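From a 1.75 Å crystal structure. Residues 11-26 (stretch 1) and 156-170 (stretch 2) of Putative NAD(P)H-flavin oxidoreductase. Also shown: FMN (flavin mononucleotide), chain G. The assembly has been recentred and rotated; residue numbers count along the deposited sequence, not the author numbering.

Stretch 1, residues 11-26: QVLSAFKNRKSCRHYD
Stretch 2 (156-170) MMTGAAMAGIDSCPV

The most unusual feature of this contact is how few direct hydrogen bonds hold it, two in all, while three waters bridge the two stretches. R19 is the hub. Its chain (chi1 t, chi2 off-rotamer at -141°, chi3 p, chi4 90°) lies over the second helix, CB 3.5 Å from A161 CB and CD 4.0 Å from M157 CB. At its tip, NH1 and NH2 each donate to FMN O1P at 3.1 Å, near the guanidinium plane. Water 1 accepts from R19 NH1 (2.8 Å) and donates to S167 OG (2.9 Å); water 2 accepts from R19 NE (3.0 Å) and donates to T158 OG1 (2.8 Å). One arginine is thus tied to helix, strand and cofactor.

Stretch 1 enters in a helix that begins earlier in the chain; its axis passes 9.3 Å from that of helix 156-162 at 99°, nearly perpendicular. Here A15 points toward the partner, its CB 3.5 Å from the CE of selenomethionine M162 (m, t, chi3 80°), and CA of A15 lies 4.8 Å from CA of M162. F16 (t, chi2 96°) starts away, but its ring returns, CD1 3.5 Å from T158 CG2.

A type I turn from F16 to R19, with R19 N bonded to F16 O at 3.1 Å, redirects the chain. N18 (m, chi2 -15°) points toward the helix end, where its ND2 donates to A161 O at 3.1 Å and 160°. That carbonyl also receives G164 N at 3.0 Å, within the Schellman motif that closes the helix; G164 has phi/psi 98/17, angles at which a CB would jam against the preceding carbonyl.

Beyond R19 stretch 1 is extended (K20 -139/143, S21 -66/127, C22 -115/122) and runs beside strand 166-170, with CA of S21 4.5 Å from CA of C168. C22 N donates to S167 O at 2.9 Å and 145°. Water 3 donates from its site to K20 O (2.6 Å) and accepts from S167 N (3.1 Å), joining backbone groups that do not meet directly. Side chains fill in around them: C22 CB (chi1 t) is 4.1 Å from D166 CB, and C168 (t) places SG 3.8 Å from S21 CB. Y25 (m, chi2 -85°) brings OH within 3.2 Å of S167 C.

Stretch 1 also holds the flavin: S21 N and OG (chi1 m) donate to FMN O2P and O1P, both at 2.8 Å, while R23 NE reaches FMN O2 at 2.8 Å. Stretch 2 comes close too, with P169 O 3.0 Å from FMN C4A.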

# COMPACT_ATOMS: atom_id res chain seq x y z
N GLN A 11 -7.37 -17.64 12.49
CA GLN A 11 -6.75 -18.31 11.34
C GLN A 11 -6.16 -17.30 10.37
O GLN A 11 -5.05 -17.50 9.86
CB GLN A 11 -7.81 -19.18 10.65
CG GLN A 11 -7.35 -19.97 9.42
CD GLN A 11 -8.51 -20.75 8.77
OE1 GLN A 11 -9.68 -20.50 9.05
NE2 GLN A 11 -8.17 -21.70 7.90
N VAL A 12 -6.88 -16.21 10.11
CA VAL A 12 -6.34 -15.16 9.25
C VAL A 12 -5.06 -14.59 9.85
O VAL A 12 -4.02 -14.53 9.18
CB VAL A 12 -7.39 -14.06 9.02
CG1 VAL A 12 -6.75 -12.86 8.33
CG2 VAL A 12 -8.55 -14.61 8.22
N LEU A 13 -5.12 -14.16 11.11
CA LEU A 13 -3.94 -13.58 11.75
C LEU A 13 -2.77 -14.56 11.75
O LEU A 13 -1.62 -14.17 11.45
CB LEU A 13 -4.29 -13.14 13.17
CG LEU A 13 -3.21 -12.42 13.98
CD1 LEU A 13 -2.83 -11.10 13.32
CD2 LEU A 13 -3.68 -12.20 15.42
N SER A 14 -3.03 -15.83 12.06
CA SER A 14 -1.95 -16.82 12.10
C SER A 14 -1.27 -16.95 10.74
O SER A 14 -0.04 -17.05 10.65
CB SER A 14 -2.49 -18.18 12.55
OG SER A 14 -2.70 -18.20 13.94
N ALA A 15 -2.06 -16.95 9.66
CA ALA A 15 -1.48 -17.09 8.33
C ALA A 15 -0.78 -15.80 7.90
O ALA A 15 0.29 -15.85 7.27
CB ALA A 15 -2.56 -17.48 7.33
N PHE A 16 -1.35 -14.64 8.25
CA PHE A 16 -0.71 -13.35 8.00
C PHE A 16 0.69 -13.29 8.62
O PHE A 16 1.61 -12.72 8.02
CB PHE A 16 -1.61 -12.25 8.56
CG PHE A 16 -1.13 -10.84 8.30
CD1 PHE A 16 -1.62 -10.12 7.21
CD2 PHE A 16 -0.27 -10.20 9.19
CE1 PHE A 16 -1.22 -8.81 6.98
CE2 PHE A 16 0.14 -8.89 8.98
CZ PHE A 16 -0.34 -8.19 7.87
N LYS A 17 0.86 -13.87 9.81
CA LYS A 17 2.16 -13.85 10.48
C LYS A 17 3.21 -14.70 9.77
O LYS A 17 4.39 -14.63 10.15
CB LYS A 17 2.00 -14.31 11.93
CG LYS A 17 1.32 -13.29 12.81
CD LYS A 17 1.07 -13.85 14.21
CE LYS A 17 0.33 -12.86 15.09
NZ LYS A 17 0.22 -13.37 16.48
N ASN A 18 2.84 -15.48 8.75
CA ASN A 18 3.85 -16.14 7.94
C ASN A 18 4.77 -15.14 7.27
O ASN A 18 5.94 -15.46 7.01
CB ASN A 18 3.20 -17.02 6.86
CG ASN A 18 2.38 -18.17 7.43
OD1 ASN A 18 2.48 -18.51 8.60
ND2 ASN A 18 1.56 -18.79 6.58
N ARG A 19 4.28 -13.93 6.97
CA ARG A 19 5.05 -13.03 6.12
C ARG A 19 6.20 -12.41 6.90
O ARG A 19 5.99 -11.73 7.91
CB ARG A 19 4.19 -11.92 5.53
CG ARG A 19 4.84 -11.32 4.26
CD ARG A 19 4.67 -9.79 4.15
NE ARG A 19 4.88 -9.15 5.44
CZ ARG A 19 6.05 -8.71 5.91
NH1 ARG A 19 7.16 -8.82 5.18
NH2 ARG A 19 6.12 -8.17 7.12
N LYS A 20 7.41 -12.65 6.42
CA LYS A 20 8.62 -12.05 6.96
C LYS A 20 9.49 -11.69 5.77
O LYS A 20 9.51 -12.41 4.78
CB LYS A 20 9.37 -13.01 7.90
CG LYS A 20 8.49 -13.65 8.96
CD LYS A 20 9.26 -14.69 9.74
CE LYS A 20 8.48 -15.19 10.94
NZ LYS A 20 9.39 -15.85 11.91
N SER A 21 10.18 -10.56 5.86
CA SER A 21 11.04 -10.19 4.74
C SER A 21 12.18 -11.19 4.62
O SER A 21 12.89 -11.48 5.60
CB SER A 21 11.57 -8.77 4.91
OG SER A 21 10.52 -7.85 4.70
N CYS A 22 12.35 -11.74 3.42
CA CYS A 22 13.33 -12.78 3.15
C CYS A 22 14.39 -12.25 2.19
O CYS A 22 14.06 -11.84 1.07
CB CYS A 22 12.65 -14.01 2.56
SG CYS A 22 13.78 -15.30 1.98
N ARG A 23 15.66 -12.27 2.61
CA ARG A 23 16.73 -11.79 1.75
C ARG A 23 17.49 -12.89 1.04
O ARG A 23 18.25 -12.60 0.11
CB ARG A 23 17.71 -10.92 2.54
CG ARG A 23 17.18 -9.52 2.81
CD ARG A 23 16.34 -9.49 4.07
NE ARG A 23 15.83 -8.14 4.34
CZ ARG A 23 15.24 -7.79 5.47
NH1 ARG A 23 15.09 -8.67 6.45
NH2 ARG A 23 14.80 -6.55 5.63
N HIS A 24 17.27 -14.15 1.42
CA HIS A 24 18.08 -15.27 0.95
C HIS A 24 17.16 -16.45 0.67
O HIS A 24 16.61 -17.05 1.60
CB HIS A 24 19.14 -15.65 1.98
CG HIS A 24 20.04 -14.52 2.35
ND1 HIS A 24 21.04 -14.07 1.53
CD2 HIS A 24 20.06 -13.73 3.45
CE1 HIS A 24 21.66 -13.06 2.11
NE2 HIS A 24 21.08 -12.83 3.27
N TYR A 25 17.03 -16.79 -0.60
CA TYR A 25 16.10 -17.82 -1.03
C TYR A 25 16.85 -19.09 -1.39
O TYR A 25 18.06 -19.08 -1.61
CB TYR A 25 15.30 -17.34 -2.24
CG TYR A 25 14.42 -16.14 -1.98
CD1 TYR A 25 13.14 -16.31 -1.46
CD2 TYR A 25 14.85 -14.85 -2.28
CE1 TYR A 25 12.30 -15.22 -1.23
CE2 TYR A 25 14.02 -13.75 -2.05
CZ TYR A 25 12.75 -13.95 -1.54
OH TYR A 25 11.92 -12.87 -1.33
N ASP A 26 16.10 -20.19 -1.44
CA ASP A 26 16.62 -21.45 -1.96
C ASP A 26 16.67 -21.35 -3.49
O ASP A 26 15.63 -21.38 -4.16
CB ASP A 26 15.74 -22.61 -1.50
CG ASP A 26 16.29 -23.97 -1.91
OD1 ASP A 26 17.06 -24.05 -2.90
OD2 ASP A 26 15.95 -24.96 -1.24
N MSE A 156 -0.18 -8.79 -2.57
CA MSE A 156 0.56 -9.89 -3.16
C MSE A 156 1.47 -10.59 -2.13
O MSE A 156 1.50 -11.82 -2.05
CB MSE A 156 1.37 -9.39 -4.35
CG MSE A 156 0.46 -9.04 -5.52
SE MSE A 156 1.37 -7.98 -6.86
CE MSE A 156 2.71 -9.31 -7.33
N MSE A 157 2.18 -9.81 -1.32
CA MSE A 157 3.09 -10.41 -0.33
C MSE A 157 2.36 -11.14 0.80
O MSE A 157 2.77 -12.21 1.24
CB MSE A 157 3.99 -9.35 0.27
CG MSE A 157 4.96 -8.78 -0.74
SE MSE A 157 6.19 -7.60 0.13
CE MSE A 157 4.86 -6.41 0.96
N THR A 158 1.27 -10.55 1.27
CA THR A 158 0.48 -11.20 2.31
C THR A 158 -0.15 -12.49 1.78
O THR A 158 -0.02 -13.56 2.40
CB THR A 158 -0.59 -10.25 2.83
OG1 THR A 158 0.07 -9.18 3.53
CG2 THR A 158 -1.54 -10.98 3.79
N GLY A 159 -0.80 -12.40 0.63
CA GLY A 159 -1.43 -13.58 0.06
C GLY A 159 -0.42 -14.68 -0.22
O GLY A 159 -0.66 -15.85 0.08
N ALA A 160 0.72 -14.32 -0.83
CA ALA A 160 1.80 -15.28 -1.02
C ALA A 160 2.17 -15.97 0.29
O ALA A 160 2.25 -17.21 0.36
CB ALA A 160 3.03 -14.58 -1.59
N ALA A 161 2.44 -15.17 1.32
CA ALA A 161 2.85 -15.72 2.61
C ALA A 161 1.78 -16.64 3.20
O ALA A 161 2.10 -17.68 3.77
CB ALA A 161 3.16 -14.59 3.58
N MSE A 162 0.51 -16.27 3.05
CA MSE A 162 -0.56 -17.10 3.60
C MSE A 162 -0.57 -18.48 2.97
O MSE A 162 -0.92 -19.46 3.64
CB MSE A 162 -1.91 -16.41 3.42
CG MSE A 162 -2.07 -15.20 4.32
SE MSE A 162 -3.84 -14.41 4.21
CE MSE A 162 -4.77 -15.65 5.37
N ALA A 163 -0.16 -18.55 1.70
CA ALA A 163 -0.08 -19.80 0.96
C ALA A 163 1.29 -20.48 1.08
O ALA A 163 1.49 -21.52 0.43
CB ALA A 163 -0.42 -19.56 -0.52
N GLY A 164 2.21 -19.94 1.86
CA GLY A 164 3.49 -20.58 2.12
C GLY A 164 4.66 -20.11 1.29
O GLY A 164 5.68 -20.81 1.23
N ILE A 165 4.55 -18.96 0.65
CA ILE A 165 5.55 -18.47 -0.29
C ILE A 165 6.18 -17.23 0.31
O ILE A 165 5.47 -16.32 0.75
CB ILE A 165 4.94 -18.18 -1.67
CG1 ILE A 165 4.48 -19.50 -2.33
CG2 ILE A 165 5.92 -17.40 -2.55
CD1 ILE A 165 3.57 -19.30 -3.53
N ASP A 166 7.51 -17.20 0.35
CA ASP A 166 8.19 -16.09 0.99
C ASP A 166 8.35 -14.94 0.01
O ASP A 166 8.24 -15.11 -1.21
CB ASP A 166 9.55 -16.52 1.52
CG ASP A 166 9.45 -17.49 2.68
OD1 ASP A 166 9.01 -17.07 3.76
OD2 ASP A 166 9.79 -18.68 2.50
N SER A 167 8.62 -13.75 0.56
CA SER A 167 8.79 -12.56 -0.26
C SER A 167 9.66 -11.54 0.48
O SER A 167 10.03 -11.73 1.64
CB SER A 167 7.43 -11.95 -0.63
OG SER A 167 6.69 -11.64 0.54
N CYS A 168 9.99 -10.46 -0.23
CA CYS A 168 10.64 -9.27 0.38
C CYS A 168 10.23 -8.06 -0.46
O CYS A 168 10.39 -8.10 -1.69
CB CYS A 168 12.16 -9.37 0.43
SG CYS A 168 12.97 -8.07 1.45
N PRO A 169 9.72 -7.00 0.16
CA PRO A 169 9.54 -5.73 -0.57
C PRO A 169 10.89 -5.04 -0.72
O PRO A 169 11.78 -5.20 0.11
CB PRO A 169 8.60 -4.93 0.34
CG PRO A 169 8.55 -5.68 1.70
CD PRO A 169 9.53 -6.83 1.61
N VAL A 170 11.04 -4.28 -1.80
CA VAL A 170 12.36 -3.73 -2.14
C VAL A 170 12.23 -2.30 -2.66
O VAL A 170 11.64 -2.07 -3.72
CB VAL A 170 13.12 -4.59 -3.17
CG1 VAL A 170 14.46 -3.93 -3.50
CG2 VAL A 170 13.34 -6.01 -2.65
N1 FMN G . 14.40 -5.10 2.81
C2 FMN G . 15.61 -5.19 2.20
O2 FMN G . 16.43 -6.03 2.64
N3 FMN G . 15.95 -4.46 1.12
C4 FMN G . 15.14 -3.51 0.62
O4 FMN G . 15.42 -2.87 -0.42
C4A FMN G . 13.82 -3.33 1.25
N5 FMN G . 13.00 -2.34 0.85
C5A FMN G . 11.75 -2.24 1.36
C6 FMN G . 10.81 -1.44 0.72
C7 FMN G . 9.53 -1.34 1.25
C7M FMN G . 8.49 -0.46 0.58
C8 FMN G . 9.15 -2.13 2.44
C8M FMN G . 7.72 -2.09 2.93
C9 FMN G . 10.07 -2.99 3.04
C9A FMN G . 11.34 -3.12 2.50
N10 FMN G . 12.27 -4.02 3.06
C10 FMN G . 13.54 -4.11 2.48
C1' FMN G . 11.90 -4.88 4.19
C2' FMN G . 11.92 -4.13 5.53
O2' FMN G . 13.28 -3.91 6.00
C3' FMN G . 11.07 -4.95 6.51
O3' FMN G . 9.72 -4.96 6.02
C4' FMN G . 11.04 -4.43 7.95
O4' FMN G . 12.37 -4.37 8.47
C5' FMN G . 10.18 -5.33 8.82
O5' FMN G . 10.66 -6.67 8.81
P FMN G . 9.63 -7.84 8.39
O1P FMN G . 9.10 -7.32 7.08
O2P FMN G . 10.40 -9.12 8.26
O3P FMN G . 8.54 -7.90 9.42
O HOH W 1 7.75 -10.00 2.68
O HOH W 2 1.93 -8.90 5.58
O HOH W 3 7.87 -14.02 3.58